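Local coordinates for protein esterase (Alcaligenes sp., PDB 1QLW) that hydrolyses carboxylic esters, probably through a catalytic triad of the alpha/beta hydrolase type, at residues F145-R150 with S297-Q302; T158-Q163 with M301-N306; V250-H255 with P264-C269; I246-V251 with A271-L276. All coordinates share one frame; numbering follows the deposited sequence.

Contact 1: residues F145-R150 with S297-Q302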
loop_
_atom_site.group_PDB
_atom_site.type_symbol
_atom_site.label_atom_id
_atom_site.label_comp_id
_atom_site.label_asym_id
_atom_site.label_seq_id
_atom_site.Cartn_x
_atom_site.Cartn_y
_atom_site.Cartn_z
ATOM N N PHE A 145 -13.617 17.028 -6.278
ATOM C CA PHE A 145 -12.274 17.564 -6.340
ATOM C C PHE A 145 -12.207 18.941 -6.984
ATOM O O PHE A 145 -11.144 19.564 -6.982
ATOM C CB PHE A 145 -11.347 16.601 -7.068
ATOM C CG PHE A 145 -11.152 15.257 -6.411
ATOM C CD1 PHE A 145 -11.445 15.024 -5.071
ATOM C CD2 PHE A 145 -10.641 14.205 -7.142
ATOM C CE1 PHE A 145 -11.240 13.796 -4.480
ATOM C CE2 PHE A 145 -10.429 12.964 -6.565
ATOM C CZ PHE A 145 -10.725 12.759 -5.243
ATOM N N ARG A 146 -13.328 19.419 -7.526
ATOM C CA ARG A 146 -13.458 20.734 -8.115
ATOM C C ARG A 146 -12.559 20.883 -9.339
ATOM O O ARG A 146 -11.996 21.963 -9.586
ATOM C CB ARG A 146 -13.213 21.861 -7.101
ATOM C CG ARG A 146 -14.044 21.740 -5.842
ATOM C CD ARG A 146 -14.052 23.027 -5.013
ATOM N NE ARG A 146 -12.714 23.560 -4.812
ATOM C CZ ARG A 146 -11.820 23.068 -3.964
ATOM N NH1 ARG A 146 -12.161 22.085 -3.122
ATOM N NH2 ARG A 146 -10.583 23.553 -3.950
ATOM N N PHE A 147 -12.544 19.862 -10.192
ATOM C CA PHE A 147 -11.819 19.989 -11.441
ATOM C C PHE A 147 -12.576 20.832 -12.470
ATOM O O PHE A 147 -11.974 21.369 -13.383
ATOM C CB PHE A 147 -11.543 18.611 -12.032
ATOM C CG PHE A 147 -10.600 17.742 -11.232
ATOM C CD1 PHE A 147 -9.759 18.250 -10.259
ATOM C CD2 PHE A 147 -10.586 16.384 -11.492
ATOM C CE1 PHE A 147 -8.907 17.410 -9.561
ATOM C CE2 PHE A 147 -9.728 15.544 -10.808
ATOM C CZ PHE A 147 -8.881 16.052 -9.844
ATOM N N GLY A 148 -13.889 20.873 -12.317
ATOM C CA GLY A 148 -14.765 21.637 -13.214
ATOM C C GLY A 148 -16.157 21.502 -12.640
ATOM O O GLY A 148 -16.377 20.864 -11.625
ATOM N N PRO A 149 -17.113 22.157 -13.285
ATOM C CA PRO A 149 -18.465 22.205 -12.741
ATOM C C PRO A 149 -19.166 20.868 -12.703
ATOM O O PRO A 149 -19.935 20.538 -11.789
ATOM C CB PRO A 149 -19.168 23.237 -13.619
ATOM C CG PRO A 149 -18.380 23.319 -14.884
ATOM C CD PRO A 149 -16.961 22.992 -14.496
ATOM N N ARG A 150 -18.867 20.038 -13.697
ATOM C CA ARG A 150 -19.464 18.729 -13.849
ATOM C C ARG A 150 -18.631 17.959 -14.866
ATOM O O ARG A 150 -17.936 18.535 -15.708
ATOM C CB ARG A 150 -20.903 18.839 -14.339
ATOM C CG ARG A 150 -21.010 19.475 -15.717
ATOM C CD ARG A 150 -22.447 19.903 -15.995
ATOM N NE ARG A 150 -22.835 21.026 -15.152
ATOM C CZ ARG A 150 -22.470 22.294 -15.267
ATOM N NH1 ARG A 150 -21.667 22.704 -16.239
ATOM N NH2 ARG A 150 -22.922 23.195 -14.396
ATOM N N SER A 297 -6.982 22.726 -7.125
ATOM C CA SER A 297 -8.067 21.790 -6.902
ATOM C C SER A 297 -8.006 21.269 -5.471
ATOM O O SER A 297 -7.106 21.588 -4.683
ATOM C CB SER A 297 -7.951 20.617 -7.870
ATOM O OG SER A 297 -6.903 19.721 -7.508
ATOM N N HIS A 298 -8.935 20.360 -5.157
ATOM C CA HIS A 298 -8.853 19.680 -3.864
ATOM C C HIS A 298 -7.604 18.808 -3.746
ATOM O O HIS A 298 -7.111 18.568 -2.649
ATOM C CB HIS A 298 -10.093 18.799 -3.719
ATOM C CG HIS A 298 -10.187 18.056 -2.439
ATOM N ND1 HIS A 298 -10.223 18.682 -1.206
ATOM C CD2 HIS A 298 -10.270 16.731 -2.180
ATOM C CE1 HIS A 298 -10.305 17.755 -0.263
ATOM N NE2 HIS A 298 -10.382 16.557 -0.834
ATOM N N MET A 299 -7.111 18.319 -4.879
ATOM C CA MET A 299 -5.926 17.481 -4.937
ATOM C C MET A 299 -4.681 18.338 -5.125
ATOM O O MET A 299 -3.815 18.052 -5.965
ATOM C CB MET A 299 -6.072 16.446 -6.052
ATOM C CG MET A 299 -7.241 15.505 -5.881
ATOM S SD MET A 299 -7.223 14.504 -4.403
ATOM C CE MET A 299 -5.716 13.568 -4.618
ATOM N N MET A 300 -4.537 19.367 -4.286
ATOM C CA MET A 300 -3.506 20.383 -4.533
ATOM C C MET A 300 -2.087 19.837 -4.400
ATOM O O MET A 300 -1.157 20.401 -4.978
ATOM C CB MET A 300 -3.726 21.604 -3.656
ATOM C CG MET A 300 -3.520 21.317 -2.178
ATOM S SD MET A 300 -3.794 22.803 -1.167
ATOM C CE MET A 300 -5.579 22.964 -1.363
ATOM N N MET A 301 -1.897 18.752 -3.649
ATOM C CA MET A 301 -0.604 18.091 -3.553
ATOM C C MET A 301 -0.200 17.412 -4.857
ATOM O O MET A 301 0.966 17.055 -5.036
ATOM C CB MET A 301 -0.553 17.096 -2.396
ATOM C CG MET A 301 -1.376 15.828 -2.540
ATOM S SD MET A 301 -3.172 16.036 -2.624
ATOM C CE MET A 301 -3.472 16.597 -0.926
ATOM N N GLN A 302 -1.132 17.256 -5.798
ATOM C CA GLN A 302 -0.898 16.669 -7.104
ATOM C C GLN A 302 -0.972 17.693 -8.246
ATOM O O GLN A 302 -0.709 17.348 -9.405
ATOM C CB GLN A 302 -1.926 15.563 -7.403
ATOM C CG GLN A 302 -1.817 14.403 -6.419
ATOM C CD GLN A 302 -2.851 13.325 -6.638
ATOM O OE1 GLN A 302 -3.705 13.423 -7.513
ATOM N NE2 GLN A 302 -2.753 12.297 -5.798
#
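The loop between strand 283-287 and helix 306-319 holds the probable catalytic histidine of this alpha/beta hydrolase, and here it packs against the end of helix 138-144. His298 ND1 is hydrogen-bonded to Glu230, a pairing consistent with the acid and base of a catalytic triad. Helix 138-144 closes in a Schellman motif with Arg146 at positive phi. Just before it, Phe145 O accepts a nearly straight bond (175°) from His298 N at 3.0 Å, the donor standing above the carbonyl plane. The Phe145 ring carries Met299 on one face: CG and SD each lie 4.0 Å from its centroid, a CH-pi and a Met-aromatic contact made possible by bends at chi2 and chi3. With CG anti to its backbone N (chi1 -179°), His298 brings its ring rim to rim with Phe145, CD2 being 3.6 Å from Phe145 CD1. An alanine in place of Phe145 would remove the ring beneath Met299 and beside His298, and would probably loosen the imidazole's orientation. Ser297 OG sits at the edge of the Phe147 ring, 3.7 Å from CE1, while accepting from Met299 N in an ST turn and bonding to Asp303. The Arg146 guanidinium lies with one face over His298 N, and its NH1 forms a salt bridge to Glu230. Arginine and histidine thus share one carboxylate, which would be expected to keep Glu230 ionised and to moderate its pull on the imidazole.

Contact 2: residues T158-Q163 with M301-N306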
loop_
_atom_site.group_PDB
_atom_site.type_symbol
_atom_site.label_atom_id
_atom_site.label_comp_id
_atom_site.label_asym_id
_atom_site.label_seq_id
_atom_site.Cartn_x
_atom_site.Cartn_y
_atom_site.Cartn_z
ATOM N N THR A 158 -7.766 25.327 -14.138
ATOM C CA THR A 158 -7.436 24.370 -13.089
ATOM C C THR A 158 -5.940 24.072 -13.095
ATOM O O THR A 158 -5.286 23.968 -14.126
ATOM C CB THR A 158 -8.206 23.057 -13.250
ATOM O OG1 THR A 158 -7.862 22.227 -12.116
ATOM C CG2 THR A 158 -7.858 22.273 -14.503
ATOM N N GLN A 159 -5.399 23.929 -11.892
ATOM C CA GLN A 159 -4.029 23.456 -11.718
ATOM C C GLN A 159 -3.935 21.932 -11.780
ATOM O O GLN A 159 -2.821 21.411 -11.846
ATOM C CB GLN A 159 -3.467 23.934 -10.382
ATOM C CG GLN A 159 -3.273 25.430 -10.270
ATOM C CD GLN A 159 -2.011 25.962 -10.884
ATOM O OE1 GLN A 159 -1.185 25.206 -11.406
ATOM N NE2 GLN A 159 -1.830 27.265 -10.709
ATOM N N PHE A 160 -5.051 21.217 -11.728
ATOM C CA PHE A 160 -4.904 19.761 -11.733
ATOM C C PHE A 160 -4.541 19.299 -13.126
ATOM O O PHE A 160 -5.112 19.798 -14.101
ATOM C CB PHE A 160 -6.226 19.071 -11.300
ATOM C CG PHE A 160 -5.958 17.603 -11.109
ATOM C CD1 PHE A 160 -5.395 17.131 -9.925
ATOM C CD2 PHE A 160 -6.218 16.696 -12.111
ATOM C CE1 PHE A 160 -5.083 15.783 -9.784
ATOM C CE2 PHE A 160 -5.892 15.351 -11.989
ATOM C CZ PHE A 160 -5.323 14.907 -10.816
ATOM N N PRO A 161 -3.625 18.333 -13.261
ATOM C CA PRO A 161 -3.252 17.801 -14.575
ATOM C C PRO A 161 -4.355 16.867 -15.089
ATOM O O PRO A 161 -4.231 15.635 -15.071
ATOM C CB PRO A 161 -1.959 17.053 -14.306
ATOM C CG PRO A 161 -2.120 16.571 -12.888
ATOM C CD PRO A 161 -2.821 17.721 -12.189
ATOM N N VAL A 162 -5.440 17.461 -15.597
ATOM C CA VAL A 162 -6.597 16.705 -16.034
ATOM C C VAL A 162 -6.304 15.798 -17.206
ATOM O O VAL A 162 -7.014 14.803 -17.388
ATOM C CB VAL A 162 -7.831 17.590 -16.314
ATOM C CG1 VAL A 162 -8.386 18.222 -15.045
ATOM C CG2 VAL A 162 -7.490 18.638 -17.351
ATOM N N GLN A 163 -5.234 16.033 -17.965
ATOM C CA GLN A 163 -4.810 15.081 -18.984
ATOM C C GLN A 163 -4.443 13.727 -18.399
ATOM O O GLN A 163 -4.436 12.732 -19.133
ATOM C CB GLN A 163 -3.647 15.632 -19.802
ATOM C CG GLN A 163 -2.287 15.632 -19.171
ATOM C CD GLN A 163 -1.941 16.696 -18.174
ATOM O OE1 GLN A 163 -2.777 17.487 -17.739
ATOM N NE2 GLN A 163 -0.669 16.742 -17.777
ATOM N N MET A 301 -1.897 18.752 -3.649
ATOM C CA MET A 301 -0.604 18.091 -3.553
ATOM C C MET A 301 -0.200 17.412 -4.857
ATOM O O MET A 301 0.966 17.055 -5.036
ATOM C CB MET A 301 -0.553 17.096 -2.396
ATOM C CG MET A 301 -1.376 15.828 -2.540
ATOM S SD MET A 301 -3.172 16.036 -2.624
ATOM C CE MET A 301 -3.472 16.597 -0.926
ATOM N N GLN A 302 -1.132 17.256 -5.798
ATOM C CA GLN A 302 -0.898 16.669 -7.104
ATOM C C GLN A 302 -0.972 17.693 -8.246
ATOM O O GLN A 302 -0.709 17.348 -9.405
ATOM C CB GLN A 302 -1.926 15.563 -7.403
ATOM C CG GLN A 302 -1.817 14.403 -6.419
ATOM C CD GLN A 302 -2.851 13.325 -6.638
ATOM O OE1 GLN A 302 -3.705 13.423 -7.513
ATOM N NE2 GLN A 302 -2.753 12.297 -5.798
ATOM N N ASP A 303 -1.363 18.920 -7.933
ATOM C CA ASP A 303 -1.566 19.961 -8.921
ATOM C C ASP A 303 -0.254 20.362 -9.581
ATOM O O ASP A 303 0.846 20.059 -9.105
ATOM C CB ASP A 303 -2.266 21.150 -8.258
ATOM C CG ASP A 303 -3.776 21.043 -8.082
ATOM O OD1 ASP A 303 -4.385 20.106 -8.617
ATOM O OD2 ASP A 303 -4.300 21.945 -7.379
ATOM N N ARG A 304 -0.346 21.090 -10.701
ATOM C CA ARG A 304 0.834 21.477 -11.460
ATOM C C ARG A 304 1.753 22.404 -10.675
ATOM O O ARG A 304 2.957 22.432 -10.920
ATOM C CB ARG A 304 0.413 22.077 -12.799
ATOM C CG ARG A 304 -0.179 21.047 -13.750
ATOM C CD ARG A 304 -0.528 21.662 -15.103
ATOM N NE ARG A 304 -1.522 22.713 -15.024
ATOM C CZ ARG A 304 -1.358 24.026 -15.025
ATOM N NH1 ARG A 304 -0.158 24.581 -15.131
ATOM N NH2 ARG A 304 -2.431 24.800 -14.950
ATOM N N ASN A 305 1.203 23.200 -9.767
ATOM C CA ASN A 305 1.970 24.081 -8.899
ATOM C C ASN A 305 2.084 23.455 -7.505
ATOM O O ASN A 305 2.276 24.178 -6.524
ATOM C CB ASN A 305 1.332 25.472 -8.823
ATOM C CG ASN A 305 0.023 25.424 -8.082
ATOM O OD1 ASN A 305 -0.648 24.390 -8.029
ATOM N ND2 ASN A 305 -0.388 26.529 -7.478
ATOM N N ASN A 306 2.131 22.119 -7.416
ATOM C CA ASN A 306 2.186 21.492 -6.103
ATOM C C ASN A 306 3.414 21.876 -5.315
ATOM O O ASN A 306 3.322 21.863 -4.071
ATOM C CB ASN A 306 2.021 19.982 -6.196
ATOM C CG ASN A 306 3.160 19.235 -6.844
ATOM O OD1 ASN A 306 3.878 19.771 -7.686
ATOM N ND2 ASN A 306 3.312 17.964 -6.460
HETATM O O HOH W 1 -4.044 21.608 -15.963
HETATM O O HOH W 2 0.640 29.074 -9.477
#
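A type I beta turn, Asp303 to Asn306, leads from the loop of the probable catalytic histidine into helix 306-319, and segment 158-163 lies across it. Two hydrogen bonds join the two segments through Arg304. Its backbone N reaches Gln159 O at 2.7 Å, and its side chain, bent at chi3, folds back so that NH2 meets Thr158 O at 3.1 Å, close to the guanidinium plane. One water accepts from Arg304 NE and donates to both Thr158 O and Phe160 O, so the NE and NH2 edge of the guanidinium is gripped by one carbonyl and one water. Gln159 OE1 lies over a face of the same guanidinium, without a hydrogen bond to it. The Gln159 amide, turned by a bend at chi2, stacks on that of Asn305 with planes only 7° apart and CD 3.5 Å from Asn305 CG. Their outer partners fix this stack: Gln159 NE2 bonds to His294 O, and Asn305 OD1 to Asn296. Asp303 OD1 comes to the edge of the Phe160 ring, 3.4 Å from CD1; Asp303 OD2 is hydrogen-bonded to Asn296. Gln302 OE1 also meets that ring edge, 3.6 Å from CE1, and is buried without a polar partner. Thr158 OG1 accepts from Phe160 N in an ST turn. As in other alpha/beta hydrolases, the loop after the last strand of the parallel run bears the histidine and runs on into the C-terminal helix.

Contact 3: residues V250-H255 with P264-C269. With SO4 (sulfate ion), chain D.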
loop_
_atom_site.group_PDB
_atom_site.type_symbol
_atom_site.label_atom_id
_atom_site.label_comp_id
_atom_site.label_asym_id
_atom_site.label_seq_id
_atom_site.Cartn_x
_atom_site.Cartn_y
_atom_site.Cartn_z
ATOM N N VAL A 250 -4.527 25.548 8.216
ATOM C CA VAL A 250 -5.571 24.935 7.392
ATOM C C VAL A 250 -5.432 25.567 6.014
ATOM O O VAL A 250 -5.378 26.791 5.907
ATOM C CB VAL A 250 -6.969 25.130 7.993
ATOM C CG1 VAL A 250 -8.041 24.639 7.040
ATOM C CG2 VAL A 250 -7.058 24.452 9.359
ATOM N N VAL A 251 -5.383 24.760 4.953
ATOM C CA VAL A 251 -5.124 25.254 3.609
ATOM C C VAL A 251 -6.306 24.960 2.693
ATOM O O VAL A 251 -6.779 23.821 2.629
ATOM C CB VAL A 251 -3.860 24.597 3.006
ATOM C CG1 VAL A 251 -3.520 25.256 1.671
ATOM C CG2 VAL A 251 -2.679 24.682 3.956
ATOM N N PHE A 252 -6.764 25.982 1.970
ATOM C CA PHE A 252 -7.824 25.840 0.986
ATOM C C PHE A 252 -7.382 26.372 -0.373
ATOM O O PHE A 252 -6.659 27.367 -0.465
ATOM C CB PHE A 252 -9.139 26.530 1.383
ATOM C CG PHE A 252 -9.975 25.698 2.325
ATOM C CD1 PHE A 252 -9.765 25.669 3.688
ATOM C CD2 PHE A 252 -11.036 24.952 1.821
ATOM C CE1 PHE A 252 -10.558 24.894 4.523
ATOM C CE2 PHE A 252 -11.817 24.163 2.646
ATOM C CZ PHE A 252 -11.591 24.135 4.009
ATOM N N GLY A 253 -7.847 25.695 -1.416
ATOM C CA GLY A 253 -7.594 26.052 -2.781
ATOM C C GLY A 253 -8.603 26.993 -3.400
ATOM O O GLY A 253 -9.123 27.912 -2.756
ATOM N N ASP A 254 -8.870 26.775 -4.683
ATOM C CA ASP A 254 -9.720 27.660 -5.467
ATOM C C ASP A 254 -10.986 27.019 -5.957
ATOM O O ASP A 254 -11.248 25.828 -5.727
ATOM C CB ASP A 254 -8.882 28.244 -6.610
ATOM C CG ASP A 254 -9.295 29.607 -7.115
ATOM O OD1 ASP A 254 -10.305 30.187 -6.667
ATOM O OD2 ASP A 254 -8.558 30.111 -7.995
ATOM N N HIS A 255 -11.832 27.828 -6.597
ATOM C CA HIS A 255 -13.135 27.420 -7.081
ATOM C C HIS A 255 -13.992 26.886 -5.936
ATOM O O HIS A 255 -14.881 26.060 -6.133
ATOM C CB HIS A 255 -13.098 26.419 -8.231
ATOM C CG HIS A 255 -12.528 26.980 -9.489
ATOM N ND1 HIS A 255 -13.289 27.738 -10.354
ATOM C CD2 HIS A 255 -11.299 26.879 -10.041
ATOM C CE1 HIS A 255 -12.527 28.100 -11.385
ATOM N NE2 HIS A 255 -11.316 27.593 -11.214
ATOM N N PRO A 264 -19.269 25.930 2.664
ATOM C CA PRO A 264 -19.525 25.958 4.098
ATOM C C PRO A 264 -18.355 25.430 4.916
ATOM O O PRO A 264 -18.220 25.810 6.070
ATOM C CB PRO A 264 -20.759 25.104 4.317
ATOM C CG PRO A 264 -21.067 24.448 3.037
ATOM C CD PRO A 264 -20.260 25.091 1.949
ATOM N N ARG A 265 -17.541 24.556 4.327
ATOM C CA ARG A 265 -16.393 23.993 5.032
ATOM C C ARG A 265 -15.319 25.055 5.232
ATOM O O ARG A 265 -14.717 25.145 6.311
ATOM C CB ARG A 265 -15.841 22.793 4.275
ATOM C CG ARG A 265 -16.778 21.605 4.284
ATOM C CD ARG A 265 -16.229 20.464 3.459
ATOM N NE ARG A 265 -16.961 19.226 3.684
ATOM C CZ ARG A 265 -16.689 18.122 2.979
ATOM N NH1 ARG A 265 -15.797 18.103 2.003
ATOM N NH2 ARG A 265 -17.341 17.014 3.291
ATOM N N LEU A 266 -15.091 25.879 4.211
ATOM C CA LEU A 266 -14.140 26.987 4.357
ATOM C C LEU A 266 -14.601 27.935 5.453
ATOM O O LEU A 266 -13.843 28.339 6.334
ATOM C CB LEU A 266 -14.018 27.697 3.010
ATOM C CG LEU A 266 -13.184 28.980 2.978
ATOM C CD1 LEU A 266 -11.778 28.783 3.517
ATOM C CD2 LEU A 266 -13.160 29.544 1.572
ATOM N N LYS A 267 -15.893 28.294 5.453
ATOM C CA LYS A 267 -16.438 29.193 6.469
ATOM C C LYS A 267 -16.298 28.634 7.876
ATOM O O LYS A 267 -15.905 29.328 8.820
ATOM C CB LYS A 267 -17.916 29.403 6.142
ATOM C CG LYS A 267 -18.682 30.496 6.821
ATOM C CD LYS A 267 -19.993 30.657 6.032
ATOM C CE LYS A 267 -21.009 31.373 6.898
ATOM N NZ LYS A 267 -22.298 31.473 6.166
ATOM N N ALA A 268 -16.634 27.355 8.046
ATOM C CA ALA A 268 -16.525 26.703 9.345
ATOM C C ALA A 268 -15.075 26.639 9.806
ATOM O O ALA A 268 -14.813 26.780 10.994
ATOM C CB ALA A 268 -17.115 25.303 9.295
ATOM N N CYS A 269 -14.145 26.405 8.886
ATOM C CA CYS A 269 -12.736 26.378 9.286
ATOM C C CYS A 269 -12.289 27.754 9.749
ATOM O O CYS A 269 -11.516 27.839 10.707
ATOM C CB CYS A 269 -11.899 25.817 8.155
ATOM S SG CYS A 269 -12.089 24.025 8.004
HETATM S S SO4 D . -14.798 14.216 3.254
HETATM O O1 SO4 D . -16.167 14.466 2.657
HETATM O O2 SO4 D . -13.928 15.380 2.826
HETATM O O3 SO4 D . -14.286 12.929 2.693
HETATM O O4 SO4 D . -14.870 14.229 4.737
#
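The Phe252 ring has Leu266 over one face and the sulfur of Cys269 at its edge. Leu266 CD1 stands 4.0 Å from the ring centroid, a CH-pi contact displaced toward the rim, the two side chains overlapping head to tail. Cys269 SG approaches CE1 of Phe252 to 3.9 Å, close to the ring plane. Phe252 has CG anti to its carbonyl carbon (chi1 -82°), which lays the ring across the helix so that CZ comes within 3.8 Å of Leu266 CA. A serine in place of Phe252 would remove the surface on which Leu266 and Cys269 rest, and would probably weaken the seating of the helix on the strand. Cys269 CB packs on Val250 CG1 at 4.2 Å, and the disulfide with Cys234 ties the helix to the loop after strand 223-229. The Arg265 chain, extended from CG to NE, carries the second flat group, its guanidinium, off from the strand. It meets the sulfate at its edge, NH2 donating to O1 at 2.9 Å. The sulfate, probably from the crystallisation liquor, is also hydrogen-bonded to Ser206 OG and lies about 5 Å (nearest atoms) from the side chain of the probable catalytic His298, so it may mark the substrate pocket. Strand 250-252 and helix 264-269 run roughly antiparallel (151°), their axes 10.1 Å apart, as in a beta-alpha-beta crossover; Leu266 and Cys269 also touch Leu285 of strand 283-287.

Contact 4: residues I246-V251 with A271-L276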
loop_
_atom_site.group_PDB
_atom_site.type_symbol
_atom_site.label_atom_id
_atom_site.label_comp_id
_atom_site.label_asym_id
_atom_site.label_seq_id
_atom_site.Cartn_x
_atom_site.Cartn_y
_atom_site.Cartn_z
ATOM N N ILE A 246 -0.721 23.946 20.182
ATOM C CA ILE A 246 -0.304 23.280 18.944
ATOM C C ILE A 246 -0.592 24.212 17.777
ATOM O O ILE A 246 -1.770 24.451 17.490
ATOM C CB ILE A 246 -1.082 21.959 18.765
ATOM C CG1 ILE A 246 -0.780 20.986 19.906
ATOM C CG2 ILE A 246 -0.739 21.301 17.437
ATOM C CD1 ILE A 246 -1.737 19.821 19.998
ATOM N N PRO A 247 0.403 24.739 17.092
ATOM C CA PRO A 247 0.137 25.610 15.939
ATOM C C PRO A 247 -0.616 24.830 14.872
ATOM O O PRO A 247 -0.327 23.657 14.618
ATOM C CB PRO A 247 1.506 26.078 15.496
ATOM C CG PRO A 247 2.413 25.850 16.660
ATOM C CD PRO A 247 1.849 24.630 17.360
ATOM N N VAL A 248 -1.547 25.526 14.217
ATOM C CA VAL A 248 -2.404 24.941 13.202
ATOM C C VAL A 248 -2.440 25.763 11.923
ATOM O O VAL A 248 -2.606 26.972 11.959
ATOM C CB VAL A 248 -3.856 24.833 13.721
ATOM C CG1 VAL A 248 -4.824 24.369 12.647
ATOM C CG2 VAL A 248 -3.946 23.963 14.967
ATOM N N LEU A 249 -2.298 25.042 10.800
ATOM C CA LEU A 249 -2.444 25.617 9.481
ATOM C C LEU A 249 -3.526 24.852 8.726
ATOM O O LEU A 249 -3.423 23.625 8.641
ATOM C CB LEU A 249 -1.129 25.531 8.697
ATOM C CG LEU A 249 -1.180 26.071 7.270
ATOM C CD1 LEU A 249 -1.407 27.577 7.241
ATOM C CD2 LEU A 249 0.110 25.737 6.527
ATOM N N VAL A 250 -4.527 25.548 8.216
ATOM C CA VAL A 250 -5.571 24.935 7.392
ATOM C C VAL A 250 -5.432 25.567 6.014
ATOM O O VAL A 250 -5.378 26.791 5.907
ATOM C CB VAL A 250 -6.969 25.130 7.993
ATOM C CG1 VAL A 250 -8.041 24.639 7.040
ATOM C CG2 VAL A 250 -7.058 24.452 9.359
ATOM N N VAL A 251 -5.383 24.760 4.953
ATOM C CA VAL A 251 -5.124 25.254 3.609
ATOM C C VAL A 251 -6.306 24.960 2.693
ATOM O O VAL A 251 -6.779 23.821 2.629
ATOM C CB VAL A 251 -3.860 24.597 3.006
ATOM C CG1 VAL A 251 -3.520 25.256 1.671
ATOM C CG2 VAL A 251 -2.679 24.682 3.956
ATOM N N ALA A 271 -14.180 29.835 11.376
ATOM C CA ALA A 271 -14.736 29.999 12.727
ATOM C C ALA A 271 -13.800 29.317 13.724
ATOM O O ALA A 271 -13.569 29.832 14.811
ATOM C CB ALA A 271 -16.142 29.484 12.795
ATOM N N PHE A 272 -13.316 28.129 13.378
ATOM C CA PHE A 272 -12.367 27.407 14.211
ATOM C C PHE A 272 -11.086 28.186 14.415
ATOM O O PHE A 272 -10.655 28.366 15.552
ATOM C CB PHE A 272 -12.079 26.036 13.561
ATOM C CG PHE A 272 -10.854 25.360 14.089
ATOM C CD1 PHE A 272 -10.721 25.035 15.420
ATOM C CD2 PHE A 272 -9.839 25.098 13.172
ATOM C CE1 PHE A 272 -9.538 24.422 15.842
ATOM C CE2 PHE A 272 -8.683 24.473 13.590
ATOM C CZ PHE A 272 -8.543 24.168 14.921
ATOM N N ILE A 273 -10.457 28.604 13.331
ATOM C CA ILE A 273 -9.177 29.303 13.433
ATOM C C ILE A 273 -9.321 30.576 14.238
ATOM O O ILE A 273 -8.473 30.876 15.087
ATOM C CB ILE A 273 -8.633 29.568 12.028
ATOM C CG1 ILE A 273 -8.211 28.258 11.330
ATOM C CG2 ILE A 273 -7.472 30.559 12.066
ATOM C CD1 ILE A 273 -7.035 27.548 11.974
ATOM N N ASP A 274 -10.366 31.349 13.983
ATOM C CA ASP A 274 -10.570 32.574 14.748
ATOM C C ASP A 274 -10.761 32.285 16.220
ATOM O O ASP A 274 -10.222 33.004 17.068
ATOM C CB ASP A 274 -11.780 33.328 14.182
ATOM C CG ASP A 274 -11.527 33.878 12.796
ATOM O OD1 ASP A 274 -10.370 33.940 12.329
ATOM O OD2 ASP A 274 -12.536 34.272 12.175
ATOM N N ALA A 275 -11.549 31.265 16.552
ATOM C CA ALA A 275 -11.734 30.866 17.942
ATOM C C ALA A 275 -10.422 30.436 18.580
ATOM O O ALA A 275 -10.158 30.760 19.741
ATOM C CB ALA A 275 -12.764 29.758 18.064
ATOM N N LEU A 276 -9.602 29.711 17.829
ATOM C CA LEU A 276 -8.315 29.252 18.326
ATOM C C LEU A 276 -7.415 30.433 18.662
ATOM O O LEU A 276 -6.801 30.490 19.736
ATOM C CB LEU A 276 -7.677 28.349 17.276
ATOM C CG LEU A 276 -6.317 27.762 17.650
ATOM C CD1 LEU A 276 -6.409 26.861 18.869
ATOM C CD2 LEU A 276 -5.760 26.985 16.455
#
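Val248 is the tightly packed point of this contact, with three side chains of helix 271-276 gathered on its two methyl groups. CG1, anti to the backbone N (chi1 174°), meets the CD1 methyl of Ile273 at 3.9 Å and the ring edge of Phe272, whose CE2 lies 4.0 Å away, tip to tip. CG2, on the other branch, takes Leu276 CD2 at 3.8 Å, the shortest approach across the two segments. Ile273 has CG1 anti to the carbonyl carbon (chi1 -69°) and bends at chi2 (-66°), so that its end turns to the strand and CD1 serves two valines. Its second contact is looser: Val250 CG2 stands 4.1 Å from Ile273 CD1. Nothing polar crosses the interface, and methyl-to-methyl and methyl-to-ring packing carries it all. The outer side of the helix is different: Ala271 and Asp274 are exposed and Ala275 partly so, giving the amphipathic pattern of a helix laid on a sheet. Leu249 alternates with the two valines and points away from this helix, and its side chain touches Trp316 of helix 306-319 on the other face. Phe272 makes an edge-to-face pair with Phe213 of helix 211-218, which also touches Val248. The strand runs nearly antiparallel to its helix, with the axes 10.2 Å apart, and is hydrogen-bonded between strands 223-229 and 283-287 in the parallel part of the sheet.

Contacts 3 and 4 hold the same pair, strand 248-252 and helix 263-278, their centres about 12 Å apart. Both are buried between the sheet and the helix covering it, whose outer side faces solvent. Both are apolar, without hydrogen bonds between their segments; contact 3 adds the disulfide and reaches toward the sulfate, whereas contact 4 is pure hydrocarbon. Contacts 1 and 2 join loops instead, and share Met301 and Gln302. Contact 1 is wholly buried and mixes aromatic packing with charge; contact 2, partly open to solvent at Arg304, relies on backbone bonds, amides and water. Ser297 OG with Asp303 OD1 links those two, while Arg146 NE with Asp254 O ties contact 1 to contact 3.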